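Local coordinates for BspA (BspA_V) (Streptococcus agalactiae serotype III, PDB 5DZ8), which is a cell wall-anchored adhesin of the antigen I/II family, represented here by its variable domain, which probably takes part in attachment to surfaces or other cells, at residues N58-A63 with F72-T77; S68-V73 with K132-P137. One frame throughout, in Å; residues are numbered along the deposited sequence.

Contact 1: N58-A63 with F72-T77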
# COMPACT_ATOMS: atom_id res chain seq x y z
N ASN A 58 -0.66 -26.10 17.22
CA ASN A 58 -0.94 -26.94 18.38
C ASN A 58 -2.07 -27.88 18.09
O ASN A 58 -3.25 -27.50 18.04
CB ASN A 58 -1.15 -26.10 19.62
CG ASN A 58 0.01 -25.14 19.85
OD1 ASN A 58 1.12 -25.59 20.11
ND2 ASN A 58 -0.24 -23.82 19.69
N HIS A 59 -1.71 -29.13 17.84
CA HIS A 59 -2.71 -30.12 17.51
C HIS A 59 -2.47 -31.44 18.25
O HIS A 59 -1.39 -31.71 18.75
CB HIS A 59 -2.78 -30.33 15.97
CG HIS A 59 -1.49 -30.78 15.37
ND1 HIS A 59 -1.06 -30.32 14.16
CD2 HIS A 59 -0.51 -31.58 15.82
CE1 HIS A 59 0.12 -30.83 13.87
NE2 HIS A 59 0.48 -31.60 14.87
N HIS A 60 -3.50 -32.26 18.30
CA HIS A 60 -3.35 -33.60 18.85
C HIS A 60 -4.38 -34.54 18.19
O HIS A 60 -5.39 -34.09 17.64
CB HIS A 60 -3.45 -33.61 20.38
CG HIS A 60 -4.81 -33.36 20.90
ND1 HIS A 60 -5.33 -32.08 21.06
CD2 HIS A 60 -5.78 -34.21 21.33
CE1 HIS A 60 -6.57 -32.16 21.52
NE2 HIS A 60 -6.87 -33.45 21.69
N TYR A 61 -4.04 -35.81 18.23
CA TYR A 61 -4.72 -36.84 17.50
C TYR A 61 -5.23 -37.95 18.43
O TYR A 61 -4.47 -38.45 19.24
CB TYR A 61 -3.73 -37.51 16.55
CG TYR A 61 -3.01 -36.63 15.62
CD1 TYR A 61 -3.68 -35.67 14.86
CD2 TYR A 61 -1.62 -36.76 15.45
CE1 TYR A 61 -2.99 -34.83 14.00
CE2 TYR A 61 -0.93 -35.92 14.57
CZ TYR A 61 -1.64 -34.95 13.85
OH TYR A 61 -0.98 -34.18 12.94
N VAL A 62 -6.48 -38.37 18.23
CA VAL A 62 -6.99 -39.60 18.86
C VAL A 62 -7.25 -40.75 17.84
O VAL A 62 -8.06 -40.60 16.94
CB VAL A 62 -8.26 -39.32 19.70
CG1 VAL A 62 -8.77 -40.61 20.35
CG2 VAL A 62 -7.93 -38.28 20.77
N ALA A 63 -6.54 -41.86 17.96
CA ALA A 63 -6.79 -43.03 17.07
C ALA A 63 -8.06 -43.79 17.52
O ALA A 63 -8.28 -43.96 18.70
CB ALA A 63 -5.60 -43.95 17.06
N PHE A 72 -7.42 -32.76 16.36
CA PHE A 72 -7.83 -31.53 17.04
C PHE A 72 -6.82 -30.47 16.68
O PHE A 72 -5.65 -30.62 16.97
CB PHE A 72 -7.83 -31.71 18.56
CG PHE A 72 -8.97 -32.59 19.06
CD1 PHE A 72 -10.23 -32.04 19.33
CD2 PHE A 72 -8.78 -33.97 19.27
CE1 PHE A 72 -11.28 -32.86 19.76
CE2 PHE A 72 -9.83 -34.77 19.72
CZ PHE A 72 -11.09 -34.21 19.95
N VAL A 73 -7.27 -29.41 16.05
CA VAL A 73 -6.40 -28.30 15.74
C VAL A 73 -6.79 -27.18 16.69
O VAL A 73 -7.68 -26.40 16.39
CB VAL A 73 -6.53 -27.86 14.29
CG1 VAL A 73 -5.44 -26.85 13.91
CG2 VAL A 73 -6.49 -29.07 13.37
N ASP A 74 -6.06 -27.09 17.80
CA ASP A 74 -6.44 -26.25 18.93
C ASP A 74 -6.15 -24.79 18.66
O ASP A 74 -7.07 -23.96 18.74
CB ASP A 74 -5.76 -26.72 20.20
CG ASP A 74 -6.19 -28.14 20.58
OD1 ASP A 74 -7.42 -28.40 20.62
OD2 ASP A 74 -5.29 -29.02 20.76
N SER A 75 -4.92 -24.50 18.25
CA SER A 75 -4.52 -23.15 17.96
C SER A 75 -3.26 -23.14 17.12
O SER A 75 -2.70 -24.18 16.85
CB SER A 75 -4.25 -22.48 19.30
OG SER A 75 -3.12 -23.12 19.91
N VAL A 76 -2.79 -21.95 16.76
CA VAL A 76 -1.54 -21.81 16.07
C VAL A 76 -0.76 -20.63 16.64
O VAL A 76 -1.32 -19.57 16.85
CB VAL A 76 -1.73 -21.65 14.56
CG1 VAL A 76 -2.68 -20.50 14.21
CG2 VAL A 76 -0.38 -21.46 13.88
N THR A 77 0.54 -20.85 16.90
CA THR A 77 1.33 -19.86 17.53
C THR A 77 2.34 -19.35 16.54
O THR A 77 3.00 -20.15 15.91
CB THR A 77 2.03 -20.43 18.77
OG1 THR A 77 1.04 -20.81 19.71
CG2 THR A 77 2.91 -19.35 19.42

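Contact 2: S68-V73 with K132-P137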
# COMPACT_ATOMS: atom_id res chain seq x y z
N SER A 68 -9.98 -44.95 11.80
CA SER A 68 -10.20 -43.52 11.69
C SER A 68 -9.44 -42.83 12.83
O SER A 68 -9.02 -43.48 13.80
CB SER A 68 -11.68 -43.22 11.78
OG SER A 68 -12.13 -43.44 13.09
N VAL A 69 -9.29 -41.52 12.69
CA VAL A 69 -8.59 -40.70 13.63
C VAL A 69 -9.32 -39.36 13.78
O VAL A 69 -10.02 -38.95 12.87
CB VAL A 69 -7.16 -40.49 13.15
CG1 VAL A 69 -7.14 -39.61 11.87
CG2 VAL A 69 -6.32 -39.85 14.26
N THR A 70 -9.22 -38.73 14.97
CA THR A 70 -9.75 -37.38 15.19
C THR A 70 -8.55 -36.47 15.40
O THR A 70 -7.71 -36.72 16.27
CB THR A 70 -10.69 -37.25 16.41
OG1 THR A 70 -11.67 -38.28 16.42
CG2 THR A 70 -11.40 -35.97 16.33
N ALA A 71 -8.47 -35.45 14.57
CA ALA A 71 -7.43 -34.47 14.63
C ALA A 71 -8.02 -33.22 15.27
O ALA A 71 -8.95 -32.67 14.74
CB ALA A 71 -6.94 -34.14 13.22
N PHE A 72 -7.42 -32.76 16.36
CA PHE A 72 -7.83 -31.53 17.04
C PHE A 72 -6.82 -30.47 16.68
O PHE A 72 -5.65 -30.62 16.97
CB PHE A 72 -7.83 -31.71 18.56
CG PHE A 72 -8.97 -32.59 19.06
CD1 PHE A 72 -10.23 -32.04 19.33
CD2 PHE A 72 -8.78 -33.97 19.27
CE1 PHE A 72 -11.28 -32.86 19.76
CE2 PHE A 72 -9.83 -34.77 19.72
CZ PHE A 72 -11.09 -34.21 19.95
N VAL A 73 -7.27 -29.41 16.05
CA VAL A 73 -6.40 -28.30 15.74
C VAL A 73 -6.79 -27.18 16.69
O VAL A 73 -7.68 -26.40 16.39
CB VAL A 73 -6.53 -27.86 14.29
CG1 VAL A 73 -5.44 -26.85 13.91
CG2 VAL A 73 -6.49 -29.07 13.37
N LYS A 132 -11.85 -29.41 14.67
CA LYS A 132 -11.82 -30.87 14.84
C LYS A 132 -12.15 -31.51 13.49
O LYS A 132 -13.11 -31.10 12.82
CB LYS A 132 -12.81 -31.28 15.90
CG LYS A 132 -13.04 -32.77 16.04
CD LYS A 132 -13.71 -33.11 17.38
CE LYS A 132 -15.22 -33.18 17.31
NZ LYS A 132 -15.78 -34.59 17.29
N TYR A 133 -11.31 -32.45 13.04
CA TYR A 133 -11.60 -33.20 11.80
C TYR A 133 -11.60 -34.67 12.10
O TYR A 133 -10.63 -35.24 12.58
CB TYR A 133 -10.62 -32.90 10.72
CG TYR A 133 -10.63 -31.44 10.44
CD1 TYR A 133 -11.51 -30.88 9.52
CD2 TYR A 133 -9.76 -30.59 11.14
CE1 TYR A 133 -11.51 -29.52 9.31
CE2 TYR A 133 -9.77 -29.24 10.93
CZ TYR A 133 -10.64 -28.70 10.05
OH TYR A 133 -10.60 -27.33 9.90
N GLU A 134 -12.75 -35.24 11.84
CA GLU A 134 -13.03 -36.63 12.04
C GLU A 134 -12.55 -37.23 10.72
O GLU A 134 -13.06 -36.87 9.67
CB GLU A 134 -14.53 -36.79 12.25
CG GLU A 134 -14.95 -37.78 13.29
CD GLU A 134 -14.46 -37.45 14.68
OE1 GLU A 134 -15.17 -36.65 15.36
OE2 GLU A 134 -13.40 -38.02 15.10
N LEU A 135 -11.53 -38.08 10.77
CA LEU A 135 -10.87 -38.55 9.56
C LEU A 135 -10.87 -40.07 9.43
O LEU A 135 -10.18 -40.77 10.14
CB LEU A 135 -9.45 -38.05 9.51
CG LEU A 135 -9.05 -36.76 8.79
CD1 LEU A 135 -10.13 -35.90 8.13
CD2 LEU A 135 -8.17 -36.00 9.76
N LYS A 136 -11.69 -40.53 8.51
CA LYS A 136 -11.73 -41.89 8.08
C LYS A 136 -10.41 -42.26 7.36
O LYS A 136 -9.69 -41.38 6.86
CB LYS A 136 -12.91 -42.06 7.08
CG LYS A 136 -14.06 -42.95 7.55
CD LYS A 136 -14.89 -42.27 8.58
CE LYS A 136 -16.24 -42.97 8.74
NZ LYS A 136 -16.01 -44.36 9.11
N PRO A 137 -10.14 -43.56 7.23
CA PRO A 137 -8.99 -44.00 6.46
C PRO A 137 -8.96 -43.34 5.08
O PRO A 137 -9.96 -43.32 4.38
CB PRO A 137 -9.18 -45.52 6.37
CG PRO A 137 -9.98 -45.87 7.63
CD PRO A 137 -10.91 -44.70 7.80
O HOH W 1 -12.86 -40.02 13.38

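Contact 1: N58-A63 with F72-T77
Phe-72 and His-60 face each other as a hydrogen-bonded antiparallel pair in the hairpin of strands 47-63 and 69-85, and the classic beta bulge a few residues on makes the hairpin a worked example of how a sheet absorbs an extra residue. The backbone of Phe-72 bonds His-60 in both directions, its N giving the straighter bond, to His-60 O. Its CB sits over one face of the imidazole, 3.6 Å from the ring centroid, a CH-pi contact. The two rings are nearly parallel, 9° apart, but offset until little of one covers the other. Val-62 CG2 reaches the phenyl edge, 4.1 Å from Phe-72 CE2. Val-73 lies across from His-59 on the opposite face of the sheet, where Tyr-165 of the second subunit hydrogen-bonds the His-59 ring. Asp-74 is the added residue of the bulge: its N gives a 2.8 Å bond to Asn-58 O. Its carboxylate turns toward the neighbouring imidazole, OD2 using its syn lone pair to accept a 3.1 Å hydrogen bond from His-60 ND1, with the oxygen lying in the ring plane. Ser-75 N makes a weak second bond to Asn-58 O, while Ser-75 O accepts from Asn-58 N. Ser-75 OG and Thr-77 OG1 share the Asn-58 amide, at 3.0 and 3.3 Å from ND2. Lys-56 meets Asn-58 OD1, and Thr-77 OG1 also bonds Thr-126 of strand 119-135, the neighbour in the sheet. Polar side chains thus bridge the bulge on this face, and the carboxylate beside His-60 would probably stabilise a protonated imidazole.

Contact 2: S68-V73 with K132-P137
Val-69 and Leu-135, and then Ala-71 and Tyr-133, form two hydrogen-bonded pairs at this end of the seam between strand 69-85 and strand 119-135, an outermost strand of its sheet within the chain. Each pair is closed by two N-H...O bonds; that from Leu-135 N to Val-69 O is 2.7 Å long, and Ala-71 N gives a nearly linear one to Tyr-133 O (175° at hydrogen). Between the pairs, Thr-70 CA makes a C-H...O contact with Tyr-133 O. The apolar contacts occupy one face. Val-69 and Leu-135 lie side by side, CG1 of the valine 3.7 Å from CB of the leucine, and Ala-71 CB meets Leu-135 CD2. Farther along, Val-73 CG2 touches the edge of the Tyr-133 ring at CE2. Tyr-165 of the second subunit packs on Leu-135 and Val-73, and Asn-167 of that subunit bonds Leu-135 O. On the opposite face, the aliphatic part of Lys-132 runs alongside Phe-72, its CD 3.4 Å from CE1 of the ring, while its CG packs against Thr-70 CG2. The lysine side chain leaves with CG anti to N (chi1 172°) and bends at chi3 and chi4, and NZ forms a 2.9 Å salt bridge with Glu-134 OE1. The placement of Glu-134 OE2 against Thr-70 is doubtful, being modelled too close. A water donates to Val-69 O; its link to Glu-134 OE2 shares that doubt. The chemistry is therefore two-sided: an apolar face on which the second subunit packs, and a face where a lysine chain lies along an aromatic ring and ends in a salt bridge.

How the contacts relate
Followed from the N terminus, the chain runs up strand 47-63, turns, and returns on strand 69-85, and contact 1 closes this short hairpin loop, with eight residues between its segments. Contact 2 starts within that turn region, at 68-73, and closes a far longer loop that holds strands 94-101 and 107-113 of the other sheet before strand 119-135 returns. The segments share Phe-72 and Val-73, and the two loops cross, since contact 2 begins before contact 1 ends. Strand 69-85 lies between 47-63 and 119-135, and Val-62 N, probably hydrogen-bonded to Thr-70 O, links the contacts directly. Together they knit three successive strands of the six-stranded antiparallel sheet, and both touch the second subunit.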